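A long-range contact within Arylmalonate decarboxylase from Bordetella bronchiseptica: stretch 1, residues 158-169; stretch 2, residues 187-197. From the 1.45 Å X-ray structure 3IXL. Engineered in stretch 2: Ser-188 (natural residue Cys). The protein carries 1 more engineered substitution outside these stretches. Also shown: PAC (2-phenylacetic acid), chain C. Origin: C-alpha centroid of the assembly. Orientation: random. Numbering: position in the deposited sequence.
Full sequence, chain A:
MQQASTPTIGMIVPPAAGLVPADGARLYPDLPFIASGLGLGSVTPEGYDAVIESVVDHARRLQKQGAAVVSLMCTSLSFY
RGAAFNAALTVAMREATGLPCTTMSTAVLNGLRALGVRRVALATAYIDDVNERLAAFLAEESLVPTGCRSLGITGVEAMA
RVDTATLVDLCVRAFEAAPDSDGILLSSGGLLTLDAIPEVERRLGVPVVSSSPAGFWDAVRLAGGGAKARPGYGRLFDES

Stretch 1 158-169: AMARVDTATLVD
Stretch 2 (187-197) SSGGLLTLDAI

Two helical segments joined by a bend, residues 158-169, lie along a mostly loop segment that enters a helix at its end, residues 187-197, with CA atoms pairing Met-159 with Gly-190 (5.3 Å), Ala-160 with Leu-191 (5.2 Å) and Val-168 with Ala-196 (5.3 Å). Both stretches therefore advance in the same sense. Together they bury 579 Å², and no direct hydrogen bond crosses between them: apolar packing and bridging waters do the work.

Helical Met-159 (phi/psi -67/-37; chi m, t, t) directs CB toward stretch 2, and its SD lies 3.1 Å from OG of Ser-188, an engineered residue (Cys in nature). Ser-188 (134/119, chi1 t) opens a type I turn through Gly-189 (-74/2) and Gly-190 (-91/-11) to Leu-191. Its OG accepts from Gly-190 N at 3.2 Å, while Gly-189 N donates to O1 of the phenylacetic acid at 2.8 Å. At Gly-190 an ideal CB would sit 3.2 Å from Met-159 CB and 2.8 Å from ligand C3'. Gly-190 O faces the backbone of Ala-160, 3.4 Å from its CA in a CH...O contact; Ala-160 N, at 3.3 Å from that oxygen, has a poor angle for a hydrogen bond.

Leu-191 (-87/146) and Leu-192 (-100/97) are extended, and both use the m,t rotamer. Leu-191 CD2 packs 4.1 Å from Met-159 CB and 4.2 Å from CB of Val-162 (-71/128, chi1 t), while Leu-192 CD1 lies 3.5 Å from Ala-160 O. At the bend, water 1 donates to Met-159 O (2.8 Å) and Val-162 O (2.7 Å) and accepts from Leu-192 N (2.8 Å), joining the two backbones through solvent.

The CA-to-CB bond of Asp-163 (-82/163, chi1 p) points away, and its carboxylate caps helix 164-169 (phi/psi near -60/-40): OD1 accepts from Thr-166 N at 3.0 Å, OD2 from Thr-166 OG1 at 2.6 Å. Val-168 N donates to Thr-164 O at 2.9 Å. Thr-164 (chi1 m) sets CG2 3.6 Å from Ala-196 N, and its OG1 is hydrogen-bonded to water 3 at 2.8 Å; that water donates to Leu-192 O, also at 2.8 Å.

Leu-167 (m,t) is the apolar center of this helix's contact. Its CD2 meets Leu-191 CD1 at 3.9 Å, its CD1 approaches Leu-192 O at 3.3 Å, and its CB rests 4.0 Å from Ala-196 CB, which points toward stretch 1. Thr-193 (-112/-2) precedes helical Leu-194 to Ile-197 angles. Val-168 (chi1 t) adds CG2 at 3.8 Å from Ala-196 CB.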

# COMPACT_ATOMS: atom_id res chain seq x y z
N ALA A 158 -14.59 1.51 -8.07
CA ALA A 158 -15.32 0.43 -7.42
C ALA A 158 -14.68 0.07 -6.08
O ALA A 158 -15.38 -0.26 -5.12
CB ALA A 158 -15.41 -0.79 -8.32
N MET A 159 -13.35 0.13 -6.00
CA MET A 159 -12.67 -0.22 -4.76
C MET A 159 -12.98 0.77 -3.63
O MET A 159 -13.14 0.37 -2.48
CB MET A 159 -11.17 -0.39 -4.97
CG MET A 159 -10.78 -1.76 -5.53
SD MET A 159 -9.07 -1.75 -6.01
CE MET A 159 -9.01 -3.21 -7.04
N ALA A 160 -13.09 2.06 -3.97
CA ALA A 160 -13.42 3.08 -2.98
C ALA A 160 -14.84 2.94 -2.41
O ALA A 160 -15.15 3.51 -1.36
CB ALA A 160 -13.22 4.48 -3.56
N ARG A 161 -15.68 2.18 -3.10
CA ARG A 161 -17.08 2.01 -2.69
C ARG A 161 -17.29 0.88 -1.68
O ARG A 161 -18.37 0.76 -1.10
CB ARG A 161 -17.99 1.80 -3.90
CG ARG A 161 -18.09 3.03 -4.79
CD ARG A 161 -19.29 2.96 -5.73
NE ARG A 161 -19.16 1.93 -6.76
CZ ARG A 161 -18.58 2.12 -7.95
NH1 ARG A 161 -18.04 3.29 -8.26
NH2 ARG A 161 -18.52 1.12 -8.82
N VAL A 162 -16.27 0.04 -1.47
CA VAL A 162 -16.40 -1.08 -0.55
C VAL A 162 -16.45 -0.54 0.89
O VAL A 162 -15.58 0.23 1.31
CB VAL A 162 -15.23 -2.08 -0.71
CG1 VAL A 162 -15.37 -3.27 0.23
CG2 VAL A 162 -15.15 -2.59 -2.16
N ASP A 163 -17.47 -0.96 1.63
CA ASP A 163 -17.70 -0.47 2.99
C ASP A 163 -16.84 -1.16 4.05
O ASP A 163 -16.33 -2.27 3.85
CB ASP A 163 -19.17 -0.66 3.35
CG ASP A 163 -19.53 -2.11 3.46
OD1 ASP A 163 -19.60 -2.63 4.59
OD2 ASP A 163 -19.68 -2.75 2.40
N THR A 164 -16.75 -0.52 5.21
CA THR A 164 -15.94 -1.01 6.31
C THR A 164 -16.29 -2.42 6.75
O THR A 164 -15.41 -3.25 6.95
CB THR A 164 -16.03 -0.05 7.51
OG1 THR A 164 -15.53 1.23 7.11
CG2 THR A 164 -15.27 -0.57 8.73
N ALA A 165 -17.58 -2.69 6.91
CA ALA A 165 -17.99 -4.01 7.42
C ALA A 165 -17.65 -5.15 6.46
O ALA A 165 -17.30 -6.24 6.89
CB ALA A 165 -19.48 -4.01 7.76
N THR A 166 -17.74 -4.87 5.16
CA THR A 166 -17.32 -5.84 4.15
C THR A 166 -15.83 -6.14 4.29
O THR A 166 -15.40 -7.28 4.17
CB THR A 166 -17.65 -5.32 2.74
OG1 THR A 166 -19.07 -5.24 2.59
CG2 THR A 166 -17.08 -6.25 1.65
N LEU A 167 -15.04 -5.10 4.54
CA LEU A 167 -13.59 -5.28 4.68
C LEU A 167 -13.23 -6.02 5.97
O LEU A 167 -12.33 -6.87 5.97
CB LEU A 167 -12.88 -3.93 4.62
CG LEU A 167 -12.99 -3.20 3.28
CD1 LEU A 167 -12.50 -1.77 3.40
CD2 LEU A 167 -12.23 -3.97 2.19
N VAL A 168 -13.93 -5.72 7.06
CA VAL A 168 -13.71 -6.46 8.30
C VAL A 168 -14.00 -7.95 8.08
O VAL A 168 -13.22 -8.82 8.48
CB VAL A 168 -14.59 -5.92 9.47
CG1 VAL A 168 -14.55 -6.87 10.68
CG2 VAL A 168 -14.16 -4.51 9.86
N ASP A 169 -15.13 -8.23 7.44
CA ASP A 169 -15.51 -9.61 7.17
C ASP A 169 -14.51 -10.32 6.24
O ASP A 169 -14.20 -11.50 6.44
CB ASP A 169 -16.90 -9.65 6.55
CG ASP A 169 -17.30 -11.03 6.13
OD1 ASP A 169 -17.57 -11.85 7.03
OD2 ASP A 169 -17.32 -11.28 4.91
N SER A 187 -4.85 -5.88 1.08
CA SER A 187 -4.14 -5.32 -0.07
C SER A 187 -5.05 -4.62 -1.06
O SER A 187 -6.06 -5.17 -1.51
CB SER A 187 -3.29 -6.39 -0.77
OG SER A 187 -2.34 -5.78 -1.64
N SER A 188 -4.63 -3.40 -1.37
CA SER A 188 -5.13 -2.46 -2.39
C SER A 188 -5.26 -1.10 -1.76
O SER A 188 -6.04 -0.91 -0.82
CB SER A 188 -6.44 -2.83 -3.05
OG SER A 188 -6.72 -1.84 -4.03
N GLY A 189 -4.51 -0.16 -2.32
CA GLY A 189 -4.54 1.22 -1.90
C GLY A 189 -5.79 1.94 -2.34
O GLY A 189 -5.93 3.13 -2.08
N GLY A 190 -6.69 1.23 -3.01
CA GLY A 190 -7.95 1.83 -3.45
C GLY A 190 -9.06 1.66 -2.44
O GLY A 190 -10.11 2.27 -2.56
N LEU A 191 -8.79 0.83 -1.43
CA LEU A 191 -9.76 0.55 -0.38
C LEU A 191 -9.66 1.58 0.73
O LEU A 191 -8.57 2.07 1.05
CB LEU A 191 -9.50 -0.84 0.19
CG LEU A 191 -9.64 -2.02 -0.78
CD1 LEU A 191 -9.14 -3.30 -0.12
CD2 LEU A 191 -11.08 -2.17 -1.24
N LEU A 192 -10.81 1.89 1.33
CA LEU A 192 -10.87 2.78 2.48
C LEU A 192 -10.99 1.93 3.72
O LEU A 192 -12.07 1.47 4.10
CB LEU A 192 -12.03 3.78 2.33
CG LEU A 192 -11.85 4.76 1.17
CD1 LEU A 192 -13.15 5.45 0.80
CD2 LEU A 192 -10.76 5.80 1.48
N THR A 193 -9.84 1.71 4.36
CA THR A 193 -9.68 0.66 5.36
C THR A 193 -9.48 1.14 6.79
O THR A 193 -9.36 0.32 7.69
CB THR A 193 -8.46 -0.22 5.03
OG1 THR A 193 -7.25 0.56 5.15
CG2 THR A 193 -8.56 -0.80 3.62
N LEU A 194 -9.42 2.46 7.00
CA LEU A 194 -9.01 2.96 8.31
C LEU A 194 -9.90 2.55 9.48
O LEU A 194 -9.40 2.34 10.59
CB LEU A 194 -8.81 4.49 8.30
CG LEU A 194 -7.55 5.00 7.58
CD1 LEU A 194 -7.54 6.52 7.60
CD2 LEU A 194 -6.28 4.47 8.21
N ASP A 195 -11.21 2.44 9.25
CA ASP A 195 -12.11 2.01 10.32
C ASP A 195 -12.14 0.49 10.47
O ASP A 195 -12.47 -0.03 11.54
CB ASP A 195 -13.52 2.55 10.09
CG ASP A 195 -13.62 4.06 10.29
OD1 ASP A 195 -12.80 4.63 11.03
OD2 ASP A 195 -14.52 4.67 9.70
N ALA A 196 -11.75 -0.22 9.41
CA ALA A 196 -11.72 -1.69 9.45
C ALA A 196 -10.57 -2.23 10.28
O ALA A 196 -10.74 -3.20 11.04
CB ALA A 196 -11.67 -2.27 8.04
N ILE A 197 -9.40 -1.61 10.15
CA ILE A 197 -8.17 -2.12 10.77
C ILE A 197 -8.29 -2.34 12.29
O ILE A 197 -8.05 -3.46 12.76
CB ILE A 197 -6.93 -1.25 10.44
CG1 ILE A 197 -6.66 -1.25 8.93
CG2 ILE A 197 -5.70 -1.73 11.21
CD1 ILE A 197 -5.76 -0.09 8.49
C1 PAC C . -3.19 -1.41 -5.50
C2 PAC C . -4.16 -0.77 -6.47
C1' PAC C . -4.68 0.63 -6.23
C2' PAC C . -5.94 0.91 -6.77
C3' PAC C . -6.52 2.17 -6.62
C4' PAC C . -5.83 3.17 -5.93
C5' PAC C . -4.57 2.90 -5.39
C6' PAC C . -3.98 1.64 -5.54
O1 PAC C . -2.81 -0.86 -4.44
O2 PAC C . -2.79 -2.56 -5.84
O HOH W 1 -13.18 0.91 0.22
O HOH W 2 -14.69 1.55 3.51
O HOH W 3 -12.76 1.27 6.80